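Local coordinates for protein catalase A (Saccharomyces cerevisiae, PDB 1A4E) that catalyses the heme-dependent breakdown of hydrogen peroxide to water and oxygen, and probably protects the cell from peroxide made by peroxisomal oxidases, at residues Gly77-Met80 and Gly85-Thr88; Thr115-Tyr118 and Asn123-Trp126; Thr119-Leu124 and Tyr397-Arg402; Tyr203-Lys208 and His213-His218. All blocks are in the same frame, centred on the assembly; numbering follows the deposited sequence.

Contact 1. Residues Gly77-Met80 and Gly85-Thr88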
loop_
_atom_site.group_PDB
_atom_site.type_symbol
_atom_site.label_atom_id
_atom_site.label_comp_id
_atom_site.label_asym_id
_atom_site.label_seq_id
_atom_site.Cartn_x
_atom_site.Cartn_y
_atom_site.Cartn_z
ATOM N N GLY B 77 4.270 -40.198 1.494
ATOM C CA GLY B 77 4.558 -40.361 0.079
ATOM C C GLY B 77 5.136 -39.126 -0.609
ATOM O O GLY B 77 5.282 -39.162 -1.831
ATOM N N SER B 78 5.468 -38.027 0.104
ATOM C CA SER B 78 6.039 -36.822 -0.498
ATOM C C SER B 78 7.363 -37.108 -1.184
ATOM O O SER B 78 8.206 -37.839 -0.656
ATOM C CB SER B 78 6.287 -35.747 0.548
ATOM O OG SER B 78 5.078 -35.444 1.220
ATOM N N ALA B 79 7.546 -36.519 -2.368
ATOM C CA ALA B 79 8.748 -36.722 -3.170
ATOM C C ALA B 79 10.060 -36.364 -2.491
ATOM O O ALA B 79 11.065 -37.021 -2.751
ATOM C CB ALA B 79 8.664 -35.910 -4.450
ATOM N N MET B 80 10.084 -35.384 -1.577
ATOM C CA MET B 80 11.322 -35.032 -0.901
ATOM C C MET B 80 11.851 -36.158 -0.021
ATOM O O MET B 80 13.041 -36.206 0.273
ATOM C CB MET B 80 11.114 -33.773 -0.057
ATOM C CG MET B 80 10.183 -33.880 1.133
ATOM S SD MET B 80 10.100 -32.339 2.078
ATOM C CE MET B 80 11.722 -32.220 2.773
ATOM N N GLY B 85 19.267 -40.402 0.825
ATOM C CA GLY B 85 20.366 -39.596 0.336
ATOM C C GLY B 85 19.893 -38.403 -0.484
ATOM O O GLY B 85 20.703 -37.542 -0.831
ATOM N N LYS B 86 18.590 -38.338 -0.797
ATOM C CA LYS B 86 18.023 -37.255 -1.574
ATOM C C LYS B 86 18.059 -35.951 -0.797
ATOM O O LYS B 86 17.612 -35.858 0.345
ATOM C CB LYS B 86 16.600 -37.608 -1.929
ATOM C CG LYS B 86 15.856 -36.600 -2.783
ATOM C CD LYS B 86 14.588 -37.265 -3.259
ATOM C CE LYS B 86 13.878 -36.334 -4.210
ATOM N NZ LYS B 86 12.911 -37.092 -4.977
ATOM N N ARG B 87 18.676 -34.954 -1.433
ATOM C CA ARG B 87 18.771 -33.626 -0.857
ATOM C C ARG B 87 17.780 -32.660 -1.473
ATOM O O ARG B 87 17.459 -32.708 -2.659
ATOM C CB ARG B 87 20.154 -33.059 -1.044
ATOM C CG ARG B 87 21.188 -33.815 -0.243
ATOM C CD ARG B 87 22.530 -33.166 -0.468
ATOM N NE ARG B 87 23.534 -33.876 0.295
ATOM C CZ ARG B 87 24.705 -33.324 0.609
ATOM N NH1 ARG B 87 25.022 -32.084 0.235
ATOM N NH2 ARG B 87 25.557 -34.025 1.354
ATOM N N THR B 88 17.276 -31.787 -0.611
ATOM C CA THR B 88 16.328 -30.754 -0.987
ATOM C C THR B 88 16.871 -29.476 -0.381
ATOM O O THR B 88 17.152 -29.439 0.816
ATOM C CB THR B 88 14.944 -31.084 -0.413
ATOM O OG1 THR B 88 14.533 -32.254 -1.107
ATOM C CG2 THR B 88 13.921 -29.974 -0.573
HETATM O O HOH W 1 15.245 -34.459 0.445
#

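Contact 2. Residues Thr115-Tyr118 and Asn123-Trp126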
loop_
_atom_site.group_PDB
_atom_site.type_symbol
_atom_site.label_atom_id
_atom_site.label_comp_id
_atom_site.label_asym_id
_atom_site.label_seq_id
_atom_site.Cartn_x
_atom_site.Cartn_y
_atom_site.Cartn_z
ATOM N N THR B 115 11.378 -23.399 8.348
ATOM C CA THR B 115 12.200 -23.886 7.246
ATOM C C THR B 115 11.352 -24.042 5.986
ATOM O O THR B 115 10.233 -24.554 6.019
ATOM C CB THR B 115 12.854 -25.238 7.640
ATOM O OG1 THR B 115 13.571 -25.001 8.843
ATOM C CG2 THR B 115 13.839 -25.765 6.624
ATOM N N LYS B 116 11.894 -23.534 4.874
ATOM C CA LYS B 116 11.278 -23.605 3.564
ATOM C C LYS B 116 12.070 -24.604 2.744
ATOM O O LYS B 116 13.277 -24.459 2.603
ATOM C CB LYS B 116 11.330 -22.250 2.885
ATOM C CG LYS B 116 10.734 -22.238 1.478
ATOM C CD LYS B 116 10.779 -20.847 0.862
ATOM C CE LYS B 116 10.020 -19.852 1.715
ATOM N NZ LYS B 116 8.621 -20.212 1.758
ATOM N N PHE B 117 11.402 -25.607 2.191
ATOM C CA PHE B 117 12.035 -26.644 1.406
ATOM C C PHE B 117 11.571 -26.452 -0.021
ATOM O O PHE B 117 10.376 -26.344 -0.292
ATOM C CB PHE B 117 11.606 -28.031 1.876
ATOM C CG PHE B 117 11.929 -28.348 3.326
ATOM C CD1 PHE B 117 13.208 -28.800 3.673
ATOM C CD2 PHE B 117 10.940 -28.205 4.306
ATOM C CE1 PHE B 117 13.494 -29.110 5.001
ATOM C CE2 PHE B 117 11.237 -28.517 5.628
ATOM C CZ PHE B 117 12.510 -28.969 5.977
ATOM N N TYR B 118 12.525 -26.414 -0.942
ATOM C CA TYR B 118 12.232 -26.217 -2.346
ATOM C C TYR B 118 12.131 -27.582 -2.985
ATOM O O TYR B 118 13.094 -28.069 -3.586
ATOM C CB TYR B 118 13.355 -25.410 -2.995
ATOM C CG TYR B 118 13.538 -24.038 -2.374
ATOM C CD1 TYR B 118 12.674 -22.988 -2.700
ATOM C CD2 TYR B 118 14.581 -23.830 -1.469
ATOM C CE1 TYR B 118 12.856 -21.731 -2.121
ATOM C CE2 TYR B 118 14.766 -22.578 -0.886
ATOM C CZ TYR B 118 13.901 -21.539 -1.220
ATOM O OH TYR B 118 14.083 -20.302 -0.651
ATOM N N ASN B 123 6.985 -25.664 -2.810
ATOM C CA ASN B 123 7.589 -25.378 -1.532
ATOM C C ASN B 123 6.815 -25.985 -0.369
ATOM O O ASN B 123 5.601 -26.199 -0.418
ATOM C CB ASN B 123 7.710 -23.860 -1.397
ATOM C CG ASN B 123 8.761 -23.273 -2.328
ATOM O OD1 ASN B 123 9.523 -23.986 -2.980
ATOM N ND2 ASN B 123 8.831 -21.950 -2.434
ATOM N N LEU B 124 7.571 -26.304 0.680
ATOM C CA LEU B 124 7.012 -26.859 1.897
ATOM C C LEU B 124 7.538 -25.997 3.034
ATOM O O LEU B 124 8.746 -25.816 3.156
ATOM C CB LEU B 124 7.488 -28.300 2.074
ATOM C CG LEU B 124 6.854 -29.363 2.988
ATOM C CD1 LEU B 124 8.004 -29.997 3.726
ATOM C CD2 LEU B 124 5.833 -28.817 3.984
ATOM N N ASP B 125 6.672 -25.443 3.878
ATOM C CA ASP B 125 7.140 -24.703 5.030
ATOM C C ASP B 125 6.806 -25.416 6.326
ATOM O O ASP B 125 5.654 -25.755 6.593
ATOM C CB ASP B 125 6.524 -23.303 5.053
ATOM C CG ASP B 125 6.951 -22.385 3.908
ATOM O OD1 ASP B 125 8.041 -22.546 3.361
ATOM O OD2 ASP B 125 6.188 -21.495 3.552
ATOM N N TRP B 126 7.856 -25.711 7.094
ATOM C CA TRP B 126 7.715 -26.242 8.436
ATOM C C TRP B 126 7.949 -25.055 9.367
ATOM O O TRP B 126 9.062 -24.695 9.761
ATOM C CB TRP B 126 8.748 -27.364 8.690
ATOM C CG TRP B 126 8.404 -28.755 8.140
ATOM C CD1 TRP B 126 7.256 -29.020 7.428
ATOM C CD2 TRP B 126 9.200 -29.866 8.265
ATOM N NE1 TRP B 126 7.328 -30.285 7.092
ATOM C CE2 TRP B 126 8.460 -30.830 7.564
ATOM C CE3 TRP B 126 10.422 -30.198 8.853
ATOM C CZ2 TRP B 126 8.935 -32.140 7.440
ATOM C CZ3 TRP B 126 10.892 -31.507 8.728
ATOM C CH2 TRP B 126 10.159 -32.470 8.025
HETATM O O HOH W 2 11.687 -25.921 10.876
HETATM O O HOH W 3 7.155 -19.981 -0.897
#

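Contact 3. Residues Thr119-Leu124 and Tyr397-Arg402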
loop_
_atom_site.group_PDB
_atom_site.type_symbol
_atom_site.label_atom_id
_atom_site.label_comp_id
_atom_site.label_asym_id
_atom_site.label_seq_id
_atom_site.Cartn_x
_atom_site.Cartn_y
_atom_site.Cartn_z
ATOM N N THR B 119 10.969 -28.228 -2.845
ATOM C CA THR B 119 10.812 -29.574 -3.384
ATOM C C THR B 119 10.264 -29.583 -4.819
ATOM O O THR B 119 9.781 -28.569 -5.333
ATOM C CB THR B 119 9.886 -30.430 -2.453
ATOM O OG1 THR B 119 8.556 -30.259 -2.911
ATOM C CG2 THR B 119 9.958 -30.032 -0.981
ATOM N N GLU B 120 10.302 -30.754 -5.468
ATOM C CA GLU B 120 9.800 -30.937 -6.829
ATOM C C GLU B 120 8.284 -30.867 -6.910
ATOM O O GLU B 120 7.731 -30.897 -8.008
ATOM C CB GLU B 120 10.202 -32.279 -7.379
ATOM C CG GLU B 120 11.668 -32.588 -7.201
ATOM C CD GLU B 120 11.915 -34.080 -7.084
ATOM O OE1 GLU B 120 11.296 -34.722 -6.230
ATOM O OE2 GLU B 120 12.734 -34.593 -7.844
ATOM N N GLU B 121 7.596 -30.828 -5.758
ATOM C CA GLU B 121 6.149 -30.702 -5.691
ATOM C C GLU B 121 5.773 -29.370 -5.052
ATOM O O GLU B 121 4.735 -29.219 -4.403
ATOM C CB GLU B 121 5.586 -31.841 -4.866
ATOM C CG GLU B 121 5.855 -33.224 -5.438
ATOM C CD GLU B 121 5.454 -34.371 -4.517
ATOM O OE1 GLU B 121 5.703 -34.315 -3.310
ATOM O OE2 GLU B 121 4.882 -35.331 -5.020
ATOM N N GLY B 122 6.637 -28.374 -5.233
ATOM C CA GLY B 122 6.425 -27.054 -4.683
ATOM C C GLY B 122 7.140 -26.858 -3.365
ATOM O O GLY B 122 7.831 -27.735 -2.855
ATOM N N ASN B 123 6.985 -25.664 -2.810
ATOM C CA ASN B 123 7.589 -25.378 -1.532
ATOM C C ASN B 123 6.815 -25.985 -0.369
ATOM O O ASN B 123 5.601 -26.199 -0.418
ATOM C CB ASN B 123 7.710 -23.860 -1.397
ATOM C CG ASN B 123 8.761 -23.273 -2.328
ATOM O OD1 ASN B 123 9.523 -23.986 -2.980
ATOM N ND2 ASN B 123 8.831 -21.950 -2.434
ATOM N N LEU B 124 7.571 -26.304 0.680
ATOM C CA LEU B 124 7.012 -26.859 1.897
ATOM C C LEU B 124 7.538 -25.997 3.034
ATOM O O LEU B 124 8.746 -25.816 3.156
ATOM C CB LEU B 124 7.488 -28.300 2.074
ATOM C CG LEU B 124 6.854 -29.363 2.988
ATOM C CD1 LEU B 124 8.004 -29.997 3.726
ATOM C CD2 LEU B 124 5.833 -28.817 3.984
ATOM N N TYR B 397 -3.071 -31.656 -14.806
ATOM C CA TYR B 397 -3.383 -31.763 -13.388
ATOM C C TYR B 397 -2.859 -33.116 -12.952
ATOM O O TYR B 397 -3.389 -34.149 -13.367
ATOM C CB TYR B 397 -4.896 -31.673 -13.159
ATOM C CG TYR B 397 -5.414 -30.272 -13.414
ATOM C CD1 TYR B 397 -5.818 -29.888 -14.695
ATOM C CD2 TYR B 397 -5.441 -29.359 -12.364
ATOM C CE1 TYR B 397 -6.260 -28.583 -14.924
ATOM C CE2 TYR B 397 -5.881 -28.056 -12.584
ATOM C CZ TYR B 397 -6.291 -27.684 -13.865
ATOM O OH TYR B 397 -6.723 -26.394 -14.084
ATOM N N ILE B 398 -1.769 -33.113 -12.174
ATOM C CA ILE B 398 -1.174 -34.363 -11.736
ATOM C C ILE B 398 -1.771 -34.849 -10.421
ATOM O O ILE B 398 -2.456 -34.093 -9.725
ATOM C CB ILE B 398 0.383 -34.229 -11.594
ATOM C CG1 ILE B 398 0.800 -33.290 -10.491
ATOM C CG2 ILE B 398 0.929 -33.729 -12.924
ATOM C CD1 ILE B 398 2.311 -33.396 -10.206
ATOM N N GLN B 399 -1.524 -36.142 -10.127
ATOM C CA GLN B 399 -1.973 -36.851 -8.924
ATOM C C GLN B 399 -3.466 -36.699 -8.636
ATOM O O GLN B 399 -3.904 -36.405 -7.517
ATOM C CB GLN B 399 -1.178 -36.370 -7.709
ATOM C CG GLN B 399 0.317 -36.604 -7.817
ATOM C CD GLN B 399 1.097 -36.138 -6.600
ATOM O OE1 GLN B 399 0.544 -35.717 -5.586
ATOM N NE2 GLN B 399 2.421 -36.217 -6.669
ATOM N N GLN B 400 -4.235 -36.919 -9.710
ATOM C CA GLN B 400 -5.685 -36.772 -9.701
ATOM C C GLN B 400 -6.444 -37.687 -8.763
ATOM O O GLN B 400 -7.540 -37.363 -8.304
ATOM C CB GLN B 400 -6.232 -36.978 -11.098
ATOM C CG GLN B 400 -5.689 -35.919 -12.026
ATOM C CD GLN B 400 -6.635 -35.574 -13.154
ATOM O OE1 GLN B 400 -7.638 -34.879 -12.963
ATOM N NE2 GLN B 400 -6.321 -36.050 -14.352
ATOM N N ASP B 401 -5.836 -38.838 -8.479
ATOM C CA ASP B 401 -6.436 -39.799 -7.579
ATOM C C ASP B 401 -5.968 -39.715 -6.143
ATOM O O ASP B 401 -6.561 -40.362 -5.275
ATOM C CB ASP B 401 -6.186 -41.190 -8.139
ATOM C CG ASP B 401 -6.917 -41.398 -9.458
ATOM O OD1 ASP B 401 -8.072 -40.971 -9.583
ATOM O OD2 ASP B 401 -6.329 -41.983 -10.366
ATOM N N ARG B 402 -4.921 -38.916 -5.875
ATOM C CA ARG B 402 -4.428 -38.723 -4.521
ATOM C C ARG B 402 -5.475 -37.941 -3.736
ATOM O O ARG B 402 -5.901 -36.866 -4.165
ATOM C CB ARG B 402 -3.118 -37.947 -4.531
ATOM C CG ARG B 402 -2.632 -37.559 -3.139
ATOM C CD ARG B 402 -1.548 -36.504 -3.215
ATOM N NE ARG B 402 -1.924 -35.375 -4.061
ATOM C CZ ARG B 402 -2.391 -34.227 -3.572
ATOM N NH1 ARG B 402 -2.545 -34.039 -2.272
ATOM N NH2 ARG B 402 -2.702 -33.239 -4.405
#

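Contact 4. Residues Tyr203-Lys208 and His213-His218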
loop_
_atom_site.group_PDB
_atom_site.type_symbol
_atom_site.label_atom_id
_atom_site.label_comp_id
_atom_site.label_asym_id
_atom_site.label_seq_id
_atom_site.Cartn_x
_atom_site.Cartn_y
_atom_site.Cartn_z
ATOM N N TYR B 203 0.132 -33.202 12.643
ATOM C CA TYR B 203 -0.137 -33.100 11.222
ATOM C C TYR B 203 -0.602 -34.466 10.740
ATOM O O TYR B 203 -0.565 -35.437 11.490
ATOM C CB TYR B 203 1.129 -32.681 10.488
ATOM C CG TYR B 203 1.457 -31.197 10.658
ATOM C CD1 TYR B 203 2.044 -30.703 11.836
ATOM C CD2 TYR B 203 1.179 -30.327 9.600
ATOM C CE1 TYR B 203 2.349 -29.346 11.949
ATOM C CE2 TYR B 203 1.481 -28.970 9.708
ATOM C CZ TYR B 203 2.060 -28.487 10.880
ATOM O OH TYR B 203 2.352 -27.141 10.975
ATOM N N LYS B 204 -1.111 -34.576 9.513
ATOM C CA LYS B 204 -1.520 -35.856 8.970
ATOM C C LYS B 204 -0.688 -36.151 7.743
ATOM O O LYS B 204 -0.761 -35.421 6.759
ATOM C CB LYS B 204 -3.002 -35.848 8.589
ATOM C CG LYS B 204 -3.903 -35.825 9.824
ATOM C CD LYS B 204 -5.370 -35.963 9.449
ATOM C CE LYS B 204 -5.907 -34.706 8.781
ATOM N NZ LYS B 204 -7.274 -34.894 8.331
ATOM N N TRP B 205 0.178 -37.168 7.806
ATOM C CA TRP B 205 0.967 -37.568 6.654
ATOM C C TRP B 205 0.412 -38.868 6.092
ATOM O O TRP B 205 -0.022 -39.745 6.839
ATOM C CB TRP B 205 2.440 -37.760 7.047
ATOM C CG TRP B 205 3.215 -36.493 7.434
ATOM C CD1 TRP B 205 2.618 -35.256 7.541
ATOM C CD2 TRP B 205 4.557 -36.437 7.727
ATOM N NE1 TRP B 205 3.560 -34.427 7.907
ATOM C CE2 TRP B 205 4.728 -35.076 8.032
ATOM C CE3 TRP B 205 5.640 -37.313 7.789
ATOM C CZ2 TRP B 205 5.978 -34.571 8.393
ATOM C CZ3 TRP B 205 6.892 -36.804 8.155
ATOM C CH2 TRP B 205 7.064 -35.446 8.454
ATOM N N SER B 206 0.386 -38.998 4.762
ATOM C CA SER B 206 -0.163 -40.174 4.098
ATOM C C SER B 206 0.837 -40.811 3.160
ATOM O O SER B 206 1.642 -40.097 2.562
ATOM C CB SER B 206 -1.377 -39.814 3.272
ATOM O OG SER B 206 -2.377 -39.242 4.082
ATOM N N ASN B 207 0.829 -42.143 3.031
ATOM C CA ASN B 207 1.664 -42.786 2.028
ATOM C C ASN B 207 0.883 -42.903 0.722
ATOM O O ASN B 207 -0.283 -42.504 0.645
ATOM C CB ASN B 207 2.107 -44.171 2.508
ATOM C CG ASN B 207 1.033 -45.225 2.759
ATOM O OD1 ASN B 207 -0.057 -45.244 2.190
ATOM N ND2 ASN B 207 1.354 -46.191 3.616
ATOM N N LYS B 208 1.495 -43.474 -0.315
ATOM C CA LYS B 208 0.840 -43.596 -1.604
ATOM C C LYS B 208 -0.319 -44.577 -1.664
ATOM O O LYS B 208 -1.159 -44.460 -2.556
ATOM C CB LYS B 208 1.909 -43.944 -2.632
ATOM C CG LYS B 208 2.606 -42.640 -2.977
ATOM C CD LYS B 208 3.916 -42.842 -3.707
ATOM C CE LYS B 208 4.380 -41.499 -4.249
ATOM N NZ LYS B 208 5.766 -41.559 -4.683
ATOM N N HIS B 213 -1.256 -41.324 9.048
ATOM C CA HIS B 213 -0.915 -41.248 10.455
ATOM C C HIS B 213 -0.930 -39.821 10.982
ATOM O O HIS B 213 -0.740 -38.856 10.245
ATOM C CB HIS B 213 0.479 -41.813 10.711
ATOM C CG HIS B 213 0.633 -43.327 10.613
ATOM N ND1 HIS B 213 0.748 -44.066 9.522
ATOM C CD2 HIS B 213 0.731 -44.177 11.688
ATOM C CE1 HIS B 213 0.917 -45.315 9.877
ATOM N NE2 HIS B 213 0.905 -45.370 11.183
ATOM N N TYR B 214 -1.219 -39.692 12.279
ATOM C CA TYR B 214 -1.050 -38.441 12.993
ATOM C C TYR B 214 0.438 -38.392 13.289
ATOM O O TYR B 214 1.020 -39.360 13.777
ATOM C CB TYR B 214 -1.809 -38.430 14.306
ATOM C CG TYR B 214 -3.324 -38.353 14.164
ATOM C CD1 TYR B 214 -3.943 -37.289 13.490
ATOM C CD2 TYR B 214 -4.105 -39.353 14.737
ATOM C CE1 TYR B 214 -5.334 -37.223 13.392
ATOM C CE2 TYR B 214 -5.497 -39.295 14.639
ATOM C CZ TYR B 214 -6.103 -38.230 13.969
ATOM O OH TYR B 214 -7.481 -38.164 13.893
ATOM N N VAL B 215 1.072 -37.262 12.981
ATOM C CA VAL B 215 2.521 -37.110 13.083
ATOM C C VAL B 215 2.912 -35.888 13.898
ATOM O O VAL B 215 2.243 -34.856 13.835
ATOM C CB VAL B 215 3.126 -37.010 11.640
ATOM C CG1 VAL B 215 4.624 -36.782 11.698
ATOM C CG2 VAL B 215 2.916 -38.317 10.882
ATOM N N GLN B 216 3.960 -35.988 14.722
ATOM C CA GLN B 216 4.556 -34.821 15.369
ATOM C C GLN B 216 6.040 -34.866 15.040
ATOM O O GLN B 216 6.668 -35.923 15.082
ATOM C CB GLN B 216 4.358 -34.845 16.878
ATOM C CG GLN B 216 2.905 -34.487 17.121
ATOM C CD GLN B 216 2.611 -33.751 18.405
ATOM O OE1 GLN B 216 3.482 -33.434 19.207
ATOM N NE2 GLN B 216 1.345 -33.440 18.625
ATOM N N VAL B 217 6.602 -33.717 14.643
ATOM C CA VAL B 217 7.986 -33.664 14.182
ATOM C C VAL B 217 8.921 -33.028 15.208
ATOM O O VAL B 217 8.598 -32.048 15.878
ATOM C CB VAL B 217 8.024 -32.897 12.831
ATOM C CG1 VAL B 217 9.398 -33.035 12.199
ATOM C CG2 VAL B 217 7.004 -33.472 11.848
ATOM N N HIS B 218 10.099 -33.642 15.345
ATOM C CA HIS B 218 11.133 -33.212 16.276
ATOM C C HIS B 218 12.410 -32.963 15.491
ATOM O O HIS B 218 12.886 -33.836 14.772
ATOM C CB HIS B 218 11.414 -34.292 17.334
ATOM C CG HIS B 218 10.246 -34.575 18.264
ATOM N ND1 HIS B 218 10.119 -34.216 19.535
ATOM C CD2 HIS B 218 9.106 -35.249 17.899
ATOM C CE1 HIS B 218 8.954 -34.637 19.956
ATOM N NE2 HIS B 218 8.354 -35.254 18.964
#

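Contact 1. Residues Gly77-Met80 and Gly85-Thr88
Lys-86 and Thr-88 meet Ala-79 and Met-80 in a small, largely polar contact that closes the loop running from strand 59-68 into strand 87-95. Residues 79-80 form a short 3-10 segment, and the chain comes back past them as it enters the strand. The direct bond is made by Lys-86: NZ donates to Ala-79 O at 2.9 Å, approaching from above the carbonyl plane, 44° out of it. The lysine reaches that far because CG stands opposite the backbone N (chi1 -178°) and the rest of the chain is stretched out. Its stem runs past the loop backbone, with CE 3.2 Å from Ala-79 O and CD 4.0 Å from Met-80 O.

Beside it, one water stitches the two segments together. It donates hydrogen bonds to Met-80 O and Lys-86 O and accepts one from Thr-88 OG1, each at 2.8 Å. Side-chain packing between the segments is slight: Met-80 CB lies 3.9 Å from Thr-88 OG1, while the thioether end of Met-80 turns toward strand 112-119, where it touches Phe-117 and Thr-119.

Outside the pair, Lys-86 NZ forms a salt bridge with Glu-120 and a hydrogen bond with Ser-82, whose hydroxyl also bonds Ala-79 O. The ammonium is thus held by a carbonyl, a hydroxyl and a carboxylate. Glu-120 probably offsets its charge, which would matter with Lys-83 close by, and the loop closes through polar groups and water more than through hydrophobic packing.

Contact 2. Residues Thr115-Tyr118 and Asn123-Trp126
Lys-116 NZ is gripped from several sides: it forms a salt bridge with Asp-125 OD1 at 2.9 Å, on the syn lone pair, a weak bond to OD2 of the same carboxylate at 3.3 Å, and further bonds to Ala-316 O and to a water that also accepts a hydrogen bond from Asn-123 ND2. CG lies opposite the backbone N (chi1 178°), and two bends farther along bring the ammonium round to the carboxylate of the residue alongside it on the next strand. A methionine in this place would probably leave the buried Asp-125 carboxylate without its charge partner and Ala-316 O short of a donor. Asp-125 OD2 also accepts from Ala-318 N.

Residues 115-118 and 123-126 belong to an antiparallel hairpin of the catalase beta-barrel, with Thr-115/Trp-126 and Phe-117/Leu-124 as its hydrogen-bonded pairs; Phe-117 N donates to Leu-124 O at 2.8 Å. On the side carrying Phe-117, Leu-124 and Trp-126 the packing is mostly apolar. Phe-117 turns its edge to the face of Trp-126 in a T-shaped pair, planes at 76°, with CE2 3.6 Å from Trp-126 CD2. Leu-124 CD1 lies 3.5 Å from Phe-117 CD2. The Asp-125 side chain comes within about 8 Å of a bound heme, nearest atoms.

Contact 3. Residues Thr119-Leu124 and Tyr397-Arg402
Glu-121 and Gln-399 reach toward each other from two turns and cross at about a right angle, joined by one hydrogen bond. Gln-399 NE2 donates to Glu-121 OE2 at 3.1 Å. The two flat groups are far from coplanar: the carboxylate and amide planes stand 71° apart. The oxygen lies nearly in the plane of the amide, though the bond is somewhat bent, and the donor meets OE2 on its anti side and 29° out of the carboxylate plane. Both chains are extended beyond CG, and this length spans the gap, since even the nearest CA atoms, those of Glu-121 and Ile-398, are 10.2 Å apart. In Glu-121, CG lies opposite the carbonyl carbon (chi1 -62°), which carries the carboxylate out toward the other segment.

The turn carrying Glu-121, a type I turn from Thr-119 to Gly-122 between two barrel strands, is braced by a side chain of its own. Thr-119 OG1 accepts from Glu-121 N at 3.1 Å, an ST turn, and donates to Gly-122 O at 2.6 Å. The other oxygen of the carboxylate, Glu-121 OE1, takes a bond from Ala-79 N. Gln-399 opens a second type I turn, ending at Arg-402, in the long loop before strand 411-418. A second subunit also reaches both segments: its Asn-14 bonds Glu-121 O, and its Asn-17 makes a weak bond to Gln-399 O.

With its two oxygens divided between Ala-79 and Gln-399, the carboxylate works as a bridge. A neutral amide on the anti side, out of the carboxylate plane, is likely to be a modest tie between the two turns.

Contact 4. Residues Tyr203-Lys208 and His213-His218
The beta hairpin of strands 203-206 and 212-221, part of the antiparallel barrel of the catalase fold, pairs Tyr-203 with Val-215 and Trp-205 with His-213 as hydrogen-bonded pairs. Tyr-203 N donates to Val-215 O at 2.9 Å in a nearly straight bond, 171° at the hydrogen, and His-213 N returns one to Trp-205 O at 3.0 Å. The short strand axes lie 119° apart, so the hairpin is strongly twisted. The Tyr-203 side chain comes within about 6 Å of a bound heme, nearest atoms.

On the face with Trp-205, Val-215 stands at about a right angle to the indole and divides its methyls: CG1, opposite the backbone N (chi1 177°), sits over the six-membered ring 3.9 Å from its centroid in a CH-pi contact, while CG2 lies 3.9 Å from Trp-205 CB. Farther along, Val-217 CG2 touches Trp-205 CZ2 at 3.8 Å. Ile-264 of strand 259-267 and Trp-126 of strand 122-129 also touch Trp-205. An alanine in place of Trp-205 removes the ring under Val-215 CG1 and would probably leave a gap between Val-215 and Trp-126.

On the opposite face Lys-204 and Tyr-214 run side by side, CG of the lysine 3.9 Å from Tyr-214 CD1. Their polar ends converge on Glu-409: Lys-204 NZ makes a salt bridge to it and bonds Gln-408 and Gln-405 as well, and Tyr-214 OH bonds its other oxygen. One face thus packs largely through indole and valine methyls, while the other brings an ammonium and a hydroxyl to one carboxylate.

In the fold
Contacts 2 and 4 are the buried ones, each a hairpin of the same antiparallel sheet, and they meet where the indoles of Trp-126 and Trp-205 touch. Contacts 1 and 3 lie farther out, only partly buried, and rely on single polar bonds, with a water in contact 1, where the hairpins have regular backbone pairing. Contact 3 shares Asn-123 and Leu-124 with contact 2, since its turn tops that hairpin. Two acidic residues of that turn tie contact 1 to contact 3, and Gly-77 N probably bonds Ser-206 O of contact 4. Contact 3 differs in being reached by a second subunit at both segments.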